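Local coordinates for protein CalS13 (Micromonospora echinospora, PDB 4ZAS) that probably acts as a pyridoxal phosphate-dependent sugar aminotransferase and binds the nucleotide sugar dTDP-4-keto-6-deoxyglucose, at residues P106-N120 with L128-M142. Sequence-based numbering, arbitrary orientation.
Sequences PGEVLTTPLTFEGTN and LRIRWVDVDPATLNM. With T46 (dTDP-4-keto-6-deoxyglucose), chain H.
Val109 is gripped at both backbone polar atoms by the neighbouring strand. Its N donates to Arg129 O (2.7 Å), and its O accepts from Arg131 N. Thr111 repeats the pattern: its N donates to Arg131 O and its O accepts from Val133 N. Gly107 O takes the N-H of Arg129, giving five backbone bonds across the parallel pair. On its other edge, Glu108 and Leu110 bond through their backbones to residues 154-159, so 108-111 lies inside the sheet and 129-132 at its border.

Glu108 and Arg131 share one face. Arg131 bends at chi3 (58°), which turns its guanidinium edge to Glu108 OE1. That oxygen lies in the guanidinium plane and forms a salt bridge with Arg131 NH1 (3.6 Å); the carboxylate plane is turned 82° from it.

Trp132 points to the other face of the sheet, where Pro113 CB, from the loop after 108-111, lies over its six-membered ring (3.9 Å to the centroid), a CH-pi contact. Ile130 CG2 backs the opposite face, and Asn120 ND2 meets the ring edge. Three bonds fix the rotation of the Asn120 amide: ND2 donates to Thr112 O and bonds to Asn356 OD1, while Asn120 OD1 accepts from Thr111 OG1 (2.7 Å).

Thr112 OG1 accepts from Leu114 N in an ST turn and donates to a water, which donates to Leu114 O and Leu140 O.

Phe116, farther along, turns a ring face to the ligand's O4. The arrangement is a beta-alpha-beta unit, connected by helix 121-125, at the edge of the large sheet of a DegT/DnrJ/EryC1-family aminotransferase.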
loop_
_atom_site.group_PDB
_atom_site.type_symbol
_atom_site.label_atom_id
_atom_site.label_comp_id
_atom_site.label_asym_id
_atom_site.label_seq_id
_atom_site.Cartn_x
_atom_site.Cartn_y
_atom_site.Cartn_z
ATOM N N PRO A 106 -15.432 4.005 -19.482
ATOM C CA PRO A 106 -15.218 4.555 -20.828
ATOM C C PRO A 106 -13.824 5.189 -21.025
ATOM O O PRO A 106 -13.337 5.296 -22.155
ATOM C CB PRO A 106 -16.313 5.622 -20.941
ATOM C CG PRO A 106 -16.589 6.048 -19.519
ATOM C CD PRO A 106 -16.273 4.874 -18.635
ATOM N N GLY A 107 -13.207 5.594 -19.914
ATOM C CA GLY A 107 -11.936 6.306 -19.867
ATOM C C GLY A 107 -10.602 5.671 -20.252
ATOM O O GLY A 107 -10.359 4.489 -19.979
ATOM N N GLU A 108 -9.730 6.463 -20.882
ATOM C CA GLU A 108 -8.394 6.003 -21.260
ATOM C C GLU A 108 -7.262 6.829 -20.663
ATOM O O GLU A 108 -7.438 7.988 -20.294
ATOM C CB GLU A 108 -8.235 6.001 -22.764
ATOM C CG GLU A 108 -9.198 5.105 -23.476
ATOM C CD GLU A 108 -9.164 5.322 -24.960
ATOM O OE1 GLU A 108 -8.438 6.246 -25.397
ATOM O OE2 GLU A 108 -9.842 4.554 -25.677
ATOM N N VAL A 109 -6.091 6.206 -20.571
ATOM C CA VAL A 109 -4.868 6.881 -20.155
ATOM C C VAL A 109 -3.774 6.598 -21.169
ATOM O O VAL A 109 -3.487 5.436 -21.486
ATOM C CB VAL A 109 -4.425 6.437 -18.744
ATOM C CG1 VAL A 109 -3.105 7.119 -18.356
ATOM C CG2 VAL A 109 -5.516 6.741 -17.716
ATOM N N LEU A 110 -3.193 7.671 -21.695
ATOM C CA LEU A 110 -2.073 7.583 -22.617
ATOM C C LEU A 110 -0.796 7.539 -21.799
ATOM O O LEU A 110 -0.575 8.388 -20.927
ATOM C CB LEU A 110 -2.074 8.774 -23.575
ATOM C CG LEU A 110 -3.226 8.769 -24.575
ATOM C CD1 LEU A 110 -3.386 10.117 -25.229
ATOM C CD2 LEU A 110 -3.062 7.671 -25.616
ATOM N N THR A 111 0.035 6.540 -22.049
ATOM C CA THR A 111 1.224 6.331 -21.225
ATOM C C THR A 111 2.338 5.659 -22.005
ATOM O O THR A 111 2.119 5.160 -23.113
ATOM C CB THR A 111 0.906 5.457 -20.008
ATOM O OG1 THR A 111 2.107 5.214 -19.272
ATOM C CG2 THR A 111 0.355 4.122 -20.461
ATOM N N THR A 112 3.523 5.601 -21.412
ATOM C CA THR A 112 4.638 4.955 -22.084
ATOM C C THR A 112 4.842 3.547 -21.562
ATOM O O THR A 112 4.671 3.294 -20.377
ATOM C CB THR A 112 5.930 5.746 -21.932
ATOM O OG1 THR A 112 7.022 4.909 -22.339
ATOM C CG2 THR A 112 6.123 6.134 -20.490
ATOM N N PRO A 113 5.165 2.613 -22.464
ATOM C CA PRO A 113 5.418 1.226 -22.066
ATOM C C PRO A 113 6.858 0.982 -21.616
ATOM O O PRO A 113 7.135 -0.055 -20.991
ATOM C CB PRO A 113 5.087 0.431 -23.337
ATOM C CG PRO A 113 5.245 1.368 -24.417
ATOM C CD PRO A 113 5.011 2.754 -23.913
ATOM N N LEU A 114 7.750 1.931 -21.900
ATOM C CA LEU A 114 9.139 1.821 -21.460
ATOM C C LEU A 114 9.274 2.427 -20.071
ATOM O O LEU A 114 9.581 3.617 -19.901
ATOM C CB LEU A 114 10.087 2.498 -22.460
ATOM C CG LEU A 114 11.585 2.407 -22.156
ATOM C CD1 LEU A 114 11.916 0.996 -21.820
ATOM C CD2 LEU A 114 12.395 2.838 -23.375
ATOM N N THR A 115 9.066 1.578 -19.077
ATOM C CA THR A 115 9.026 2.024 -17.697
ATOM C C THR A 115 8.807 0.820 -16.809
ATOM O O THR A 115 8.610 -0.294 -17.307
ATOM C CB THR A 115 7.886 3.072 -17.468
ATOM O OG1 THR A 115 7.919 3.576 -16.124
ATOM C CG2 THR A 115 6.528 2.453 -17.756
ATOM N N PHE A 116 8.866 1.042 -15.499
ATOM C CA PHE A 116 8.503 0.013 -14.524
ATOM C C PHE A 116 6.999 -0.221 -14.578
ATOM O O PHE A 116 6.233 0.739 -14.760
ATOM C CB PHE A 116 8.926 0.437 -13.115
ATOM C CG PHE A 116 8.632 -0.582 -12.057
ATOM C CD1 PHE A 116 9.204 -1.840 -12.109
ATOM C CD2 PHE A 116 7.800 -0.268 -10.982
ATOM C CE1 PHE A 116 8.951 -2.771 -11.112
ATOM C CE2 PHE A 116 7.537 -1.193 -9.994
ATOM C CZ PHE A 116 8.125 -2.439 -10.052
ATOM N N GLU A 117 6.574 -1.469 -14.413
ATOM C CA GLU A 117 5.145 -1.797 -14.444
ATOM C C GLU A 117 4.317 -1.020 -13.401
ATOM O O GLU A 117 3.136 -0.759 -13.615
ATOM C CB GLU A 117 4.920 -3.300 -14.234
ATOM C CG GLU A 117 5.298 -4.184 -15.429
ATOM C CD GLU A 117 6.776 -4.600 -15.492
ATOM O OE1 GLU A 117 7.614 -4.112 -14.699
ATOM O OE2 GLU A 117 7.079 -5.469 -16.329
ATOM N N GLY A 118 4.935 -0.613 -12.295
ATOM C CA GLY A 118 4.236 0.175 -11.291
ATOM C C GLY A 118 3.685 1.474 -11.846
ATOM O O GLY A 118 2.761 2.074 -11.301
ATOM N N THR A 119 4.258 1.916 -12.953
ATOM C CA THR A 119 3.764 3.099 -13.627
ATOM C C THR A 119 2.383 2.854 -14.205
ATOM O O THR A 119 1.514 3.701 -14.115
ATOM C CB THR A 119 4.719 3.530 -14.749
ATOM O OG1 THR A 119 5.997 3.852 -14.182
ATOM C CG2 THR A 119 4.172 4.749 -15.501
ATOM N N ASN A 120 2.158 1.674 -14.758
ATOM C CA ASN A 120 0.995 1.485 -15.609
ATOM C C ASN A 120 -0.154 0.661 -14.995
ATOM O O ASN A 120 -1.325 0.902 -15.299
ATOM C CB ASN A 120 1.438 0.834 -16.918
ATOM C CG ASN A 120 2.302 1.753 -17.757
ATOM O OD1 ASN A 120 2.017 2.940 -17.883
ATOM N ND2 ASN A 120 3.369 1.208 -18.332
ATOM N N LEU A 128 -9.437 2.203 -15.728
ATOM C CA LEU A 128 -9.272 2.918 -16.984
ATOM C C LEU A 128 -8.537 2.049 -18.007
ATOM O O LEU A 128 -7.829 1.117 -17.637
ATOM C CB LEU A 128 -8.513 4.229 -16.754
ATOM C CG LEU A 128 -9.211 5.253 -15.853
ATOM C CD1 LEU A 128 -8.240 6.327 -15.411
ATOM C CD2 LEU A 128 -10.426 5.875 -16.544
ATOM N N ARG A 129 -8.735 2.348 -19.289
ATOM C CA ARG A 129 -8.037 1.683 -20.396
ATOM C C ARG A 129 -6.642 2.278 -20.614
ATOM O O ARG A 129 -6.453 3.496 -20.510
ATOM C CB ARG A 129 -8.824 1.832 -21.698
ATOM C CG ARG A 129 -10.093 1.026 -21.785
ATOM C CD ARG A 129 -10.892 1.434 -23.032
ATOM N NE ARG A 129 -12.124 0.658 -23.179
ATOM C CZ ARG A 129 -13.243 0.898 -22.496
ATOM N NH1 ARG A 129 -13.294 1.896 -21.617
ATOM N NH2 ARG A 129 -14.318 0.142 -22.690
ATOM N N ILE A 130 -5.674 1.422 -20.923
ATOM C CA ILE A 130 -4.347 1.852 -21.361
ATOM C C ILE A 130 -4.285 2.051 -22.891
ATOM O O ILE A 130 -4.718 1.170 -23.636
ATOM C CB ILE A 130 -3.282 0.834 -20.931
ATOM C CG1 ILE A 130 -3.026 0.926 -19.428
ATOM C CG2 ILE A 130 -1.992 1.040 -21.711
ATOM C CD1 ILE A 130 -1.987 -0.057 -18.930
ATOM N N ARG A 131 -3.806 3.213 -23.350
ATOM C CA ARG A 131 -3.370 3.362 -24.744
ATOM C C ARG A 131 -1.887 3.756 -24.779
ATOM O O ARG A 131 -1.450 4.681 -24.086
ATOM C CB ARG A 131 -4.222 4.357 -25.531
ATOM C CG ARG A 131 -5.554 3.791 -25.992
ATOM C CD ARG A 131 -6.299 4.743 -26.923
ATOM N NE ARG A 131 -5.557 5.113 -28.125
ATOM C CZ ARG A 131 -5.816 6.201 -28.849
ATOM N NH1 ARG A 131 -6.783 7.035 -28.479
ATOM N NH2 ARG A 131 -5.097 6.466 -29.931
ATOM N N TRP A 132 -1.101 2.987 -25.523
ATOM C CA TRP A 132 0.339 3.190 -25.531
ATOM C C TRP A 132 0.750 4.318 -26.448
ATOM O O TRP A 132 0.302 4.425 -27.593
ATOM C CB TRP A 132 1.060 1.919 -25.942
ATOM C CG TRP A 132 0.830 0.727 -25.012
ATOM C CD1 TRP A 132 0.286 -0.485 -25.350
ATOM C CD2 TRP A 132 1.158 0.639 -23.613
ATOM N NE1 TRP A 132 0.249 -1.307 -24.257
ATOM C CE2 TRP A 132 0.790 -0.654 -23.181
ATOM C CE3 TRP A 132 1.747 1.517 -22.695
ATOM C CZ2 TRP A 132 0.979 -1.089 -21.866
ATOM C CZ3 TRP A 132 1.941 1.083 -21.381
ATOM C CH2 TRP A 132 1.544 -0.205 -20.980
ATOM N N VAL A 133 1.635 5.152 -25.944
ATOM C CA VAL A 133 2.257 6.131 -26.787
ATOM C C VAL A 133 3.679 5.653 -27.064
ATOM O O VAL A 133 4.332 5.072 -26.189
ATOM C CB VAL A 133 2.209 7.503 -26.144
ATOM C CG1 VAL A 133 2.732 8.543 -27.096
ATOM C CG2 VAL A 133 0.794 7.811 -25.788
ATOM N N ASP A 134 4.139 5.870 -28.295
ATOM C CA ASP A 134 5.468 5.426 -28.700
ATOM C C ASP A 134 6.515 6.167 -27.869
ATOM O O ASP A 134 6.224 7.141 -27.174
ATOM C CB ASP A 134 5.687 5.642 -30.208
ATOM C CG ASP A 134 6.792 4.739 -30.802
ATOM O OD1 ASP A 134 7.368 3.919 -30.066
ATOM O OD2 ASP A 134 7.051 4.820 -32.031
ATOM N N VAL A 135 7.726 5.652 -27.926
ATOM C CA VAL A 135 8.852 6.200 -27.211
ATOM C C VAL A 135 9.766 6.907 -28.204
ATOM O O VAL A 135 9.938 6.473 -29.344
ATOM C CB VAL A 135 9.586 5.084 -26.437
ATOM C CG1 VAL A 135 10.926 5.546 -25.961
ATOM C CG2 VAL A 135 8.737 4.624 -25.261
ATOM N N ASP A 136 10.302 8.037 -27.780
ATOM C CA ASP A 136 11.357 8.713 -28.504
ATOM C C ASP A 136 12.695 7.995 -28.251
ATOM O O ASP A 136 13.211 7.967 -27.124
ATOM C CB ASP A 136 11.402 10.178 -28.081
ATOM C CG ASP A 136 12.566 10.928 -28.674
ATOM O OD1 ASP A 136 13.208 10.418 -29.609
ATOM O OD2 ASP A 136 12.811 12.060 -28.216
ATOM N N PRO A 137 13.254 7.386 -29.306
ATOM C CA PRO A 137 14.465 6.557 -29.193
ATOM C C PRO A 137 15.717 7.311 -28.735
ATOM O O PRO A 137 16.705 6.662 -28.408
ATOM C CB PRO A 137 14.645 6.002 -30.613
ATOM C CG PRO A 137 13.853 6.879 -31.479
ATOM C CD PRO A 137 12.704 7.379 -30.668
ATOM N N ALA A 138 15.683 8.641 -28.724
ATOM C CA ALA A 138 16.837 9.421 -28.291
ATOM C C ALA A 138 16.824 9.675 -26.790
ATOM O O ALA A 138 17.887 9.844 -26.191
ATOM C CB ALA A 138 16.907 10.744 -29.039
ATOM N N THR A 139 15.627 9.728 -26.191
ATOM C CA THR A 139 15.481 10.043 -24.766
ATOM C C THR A 139 15.001 8.859 -23.917
ATOM O O THR A 139 15.103 8.880 -22.694
ATOM C CB THR A 139 14.477 11.202 -24.541
ATOM O OG1 THR A 139 13.202 10.837 -25.081
ATOM C CG2 THR A 139 14.929 12.487 -25.214
ATOM N N LEU A 140 14.468 7.843 -24.586
ATOM C CA LEU A 140 13.801 6.717 -23.956
ATOM C C LEU A 140 12.507 7.170 -23.271
ATOM O O LEU A 140 11.843 6.370 -22.604
ATOM C CB LEU A 140 14.733 6.023 -22.959
ATOM C CG LEU A 140 16.070 5.515 -23.508
ATOM C CD1 LEU A 140 16.902 4.917 -22.396
ATOM C CD2 LEU A 140 15.904 4.504 -24.648
ATOM N N ASN A 141 12.125 8.436 -23.468
ATOM C CA ASN A 141 10.856 8.943 -22.943
ATOM C C ASN A 141 9.769 8.990 -24.022
ATOM O O ASN A 141 10.018 8.660 -25.170
ATOM C CB ASN A 141 11.039 10.331 -22.307
ATOM C CG ASN A 141 11.824 10.277 -21.006
ATOM O OD1 ASN A 141 11.832 9.256 -20.326
ATOM N ND2 ASN A 141 12.472 11.382 -20.647
ATOM N N MET A 142 8.566 9.414 -23.644
ATOM C CA MET A 142 7.410 9.402 -24.544
ATOM C C MET A 142 7.627 10.274 -25.770
ATOM O O MET A 142 8.118 11.391 -25.664
ATOM C CB MET A 142 6.153 9.877 -23.812
ATOM C CG MET A 142 4.897 9.840 -24.649
ATOM S SD MET A 142 3.457 10.490 -23.784
ATOM C CE MET A 142 3.193 9.238 -22.521
HETATM C C4 T46 H . 11.581 -0.926 -9.619
HETATM C C5 T46 H . 12.779 -1.351 -10.522
HETATM C C6 T46 H . 12.982 -0.275 -11.545
HETATM C C21 T46 H . 19.581 -4.115 -2.675
HETATM O O21 T46 H . 20.765 -4.185 -2.526
HETATM N N31 T46 H . 18.595 -3.889 -1.538
HETATM C C41 T46 H . 17.154 -3.807 -1.752
HETATM O O41 T46 H . 16.439 -3.627 -0.828
HETATM C C51 T46 H . 16.592 -3.941 -3.093
HETATM C C5A T46 H . 15.048 -3.842 -3.282
HETATM C C61 T46 H . 17.496 -4.160 -4.241
HETATM N N11 T46 H . 18.949 -4.243 -4.049
HETATM C C1, T46 H . 19.904 -4.471 -5.164
HETATM C C2, T46 H . 19.775 -5.747 -5.595
HETATM C C3, T46 H . 19.743 -5.721 -7.236
HETATM O O3, T46 H . 21.094 -6.038 -7.699
HETATM O O4, T46 H . 19.681 -3.554 -6.340
HETATM C C4, T46 H . 19.420 -4.539 -7.608
HETATM C C5, T46 H . 17.936 -4.471 -8.032
HETATM O O5, T46 H . 17.148 -5.138 -7.037
HETATM P P T46 H . 15.688 -5.777 -7.509
HETATM O O1P T46 H . 15.813 -7.288 -7.638
HETATM O O2P T46 H . 14.641 -5.405 -6.484
HETATM O OPP T46 H . 15.306 -5.059 -8.977
HETATM P P2 T46 H . 13.775 -4.946 -9.672
HETATM O O4P T46 H . 13.872 -4.936 -11.194
HETATM O O3P T46 H . 12.942 -6.121 -9.199
HETATM O O1 T46 H . 12.995 -3.578 -9.181
HETATM C C1 T46 H . 13.720 -2.536 -8.657
HETATM C C2 T46 H . 12.801 -1.929 -7.641
HETATM O O2 T46 H . 12.592 -2.911 -6.571
HETATM C C3 T46 H . 11.505 -1.668 -8.298
HETATM O O3 T46 H . 10.620 -0.953 -7.387
HETATM O O4 T46 H . 10.792 -0.130 -9.973
HETATM O O5 T46 H . 14.000 -1.597 -9.756
HETATM O O HOH W 1 9.265 5.761 -21.552
#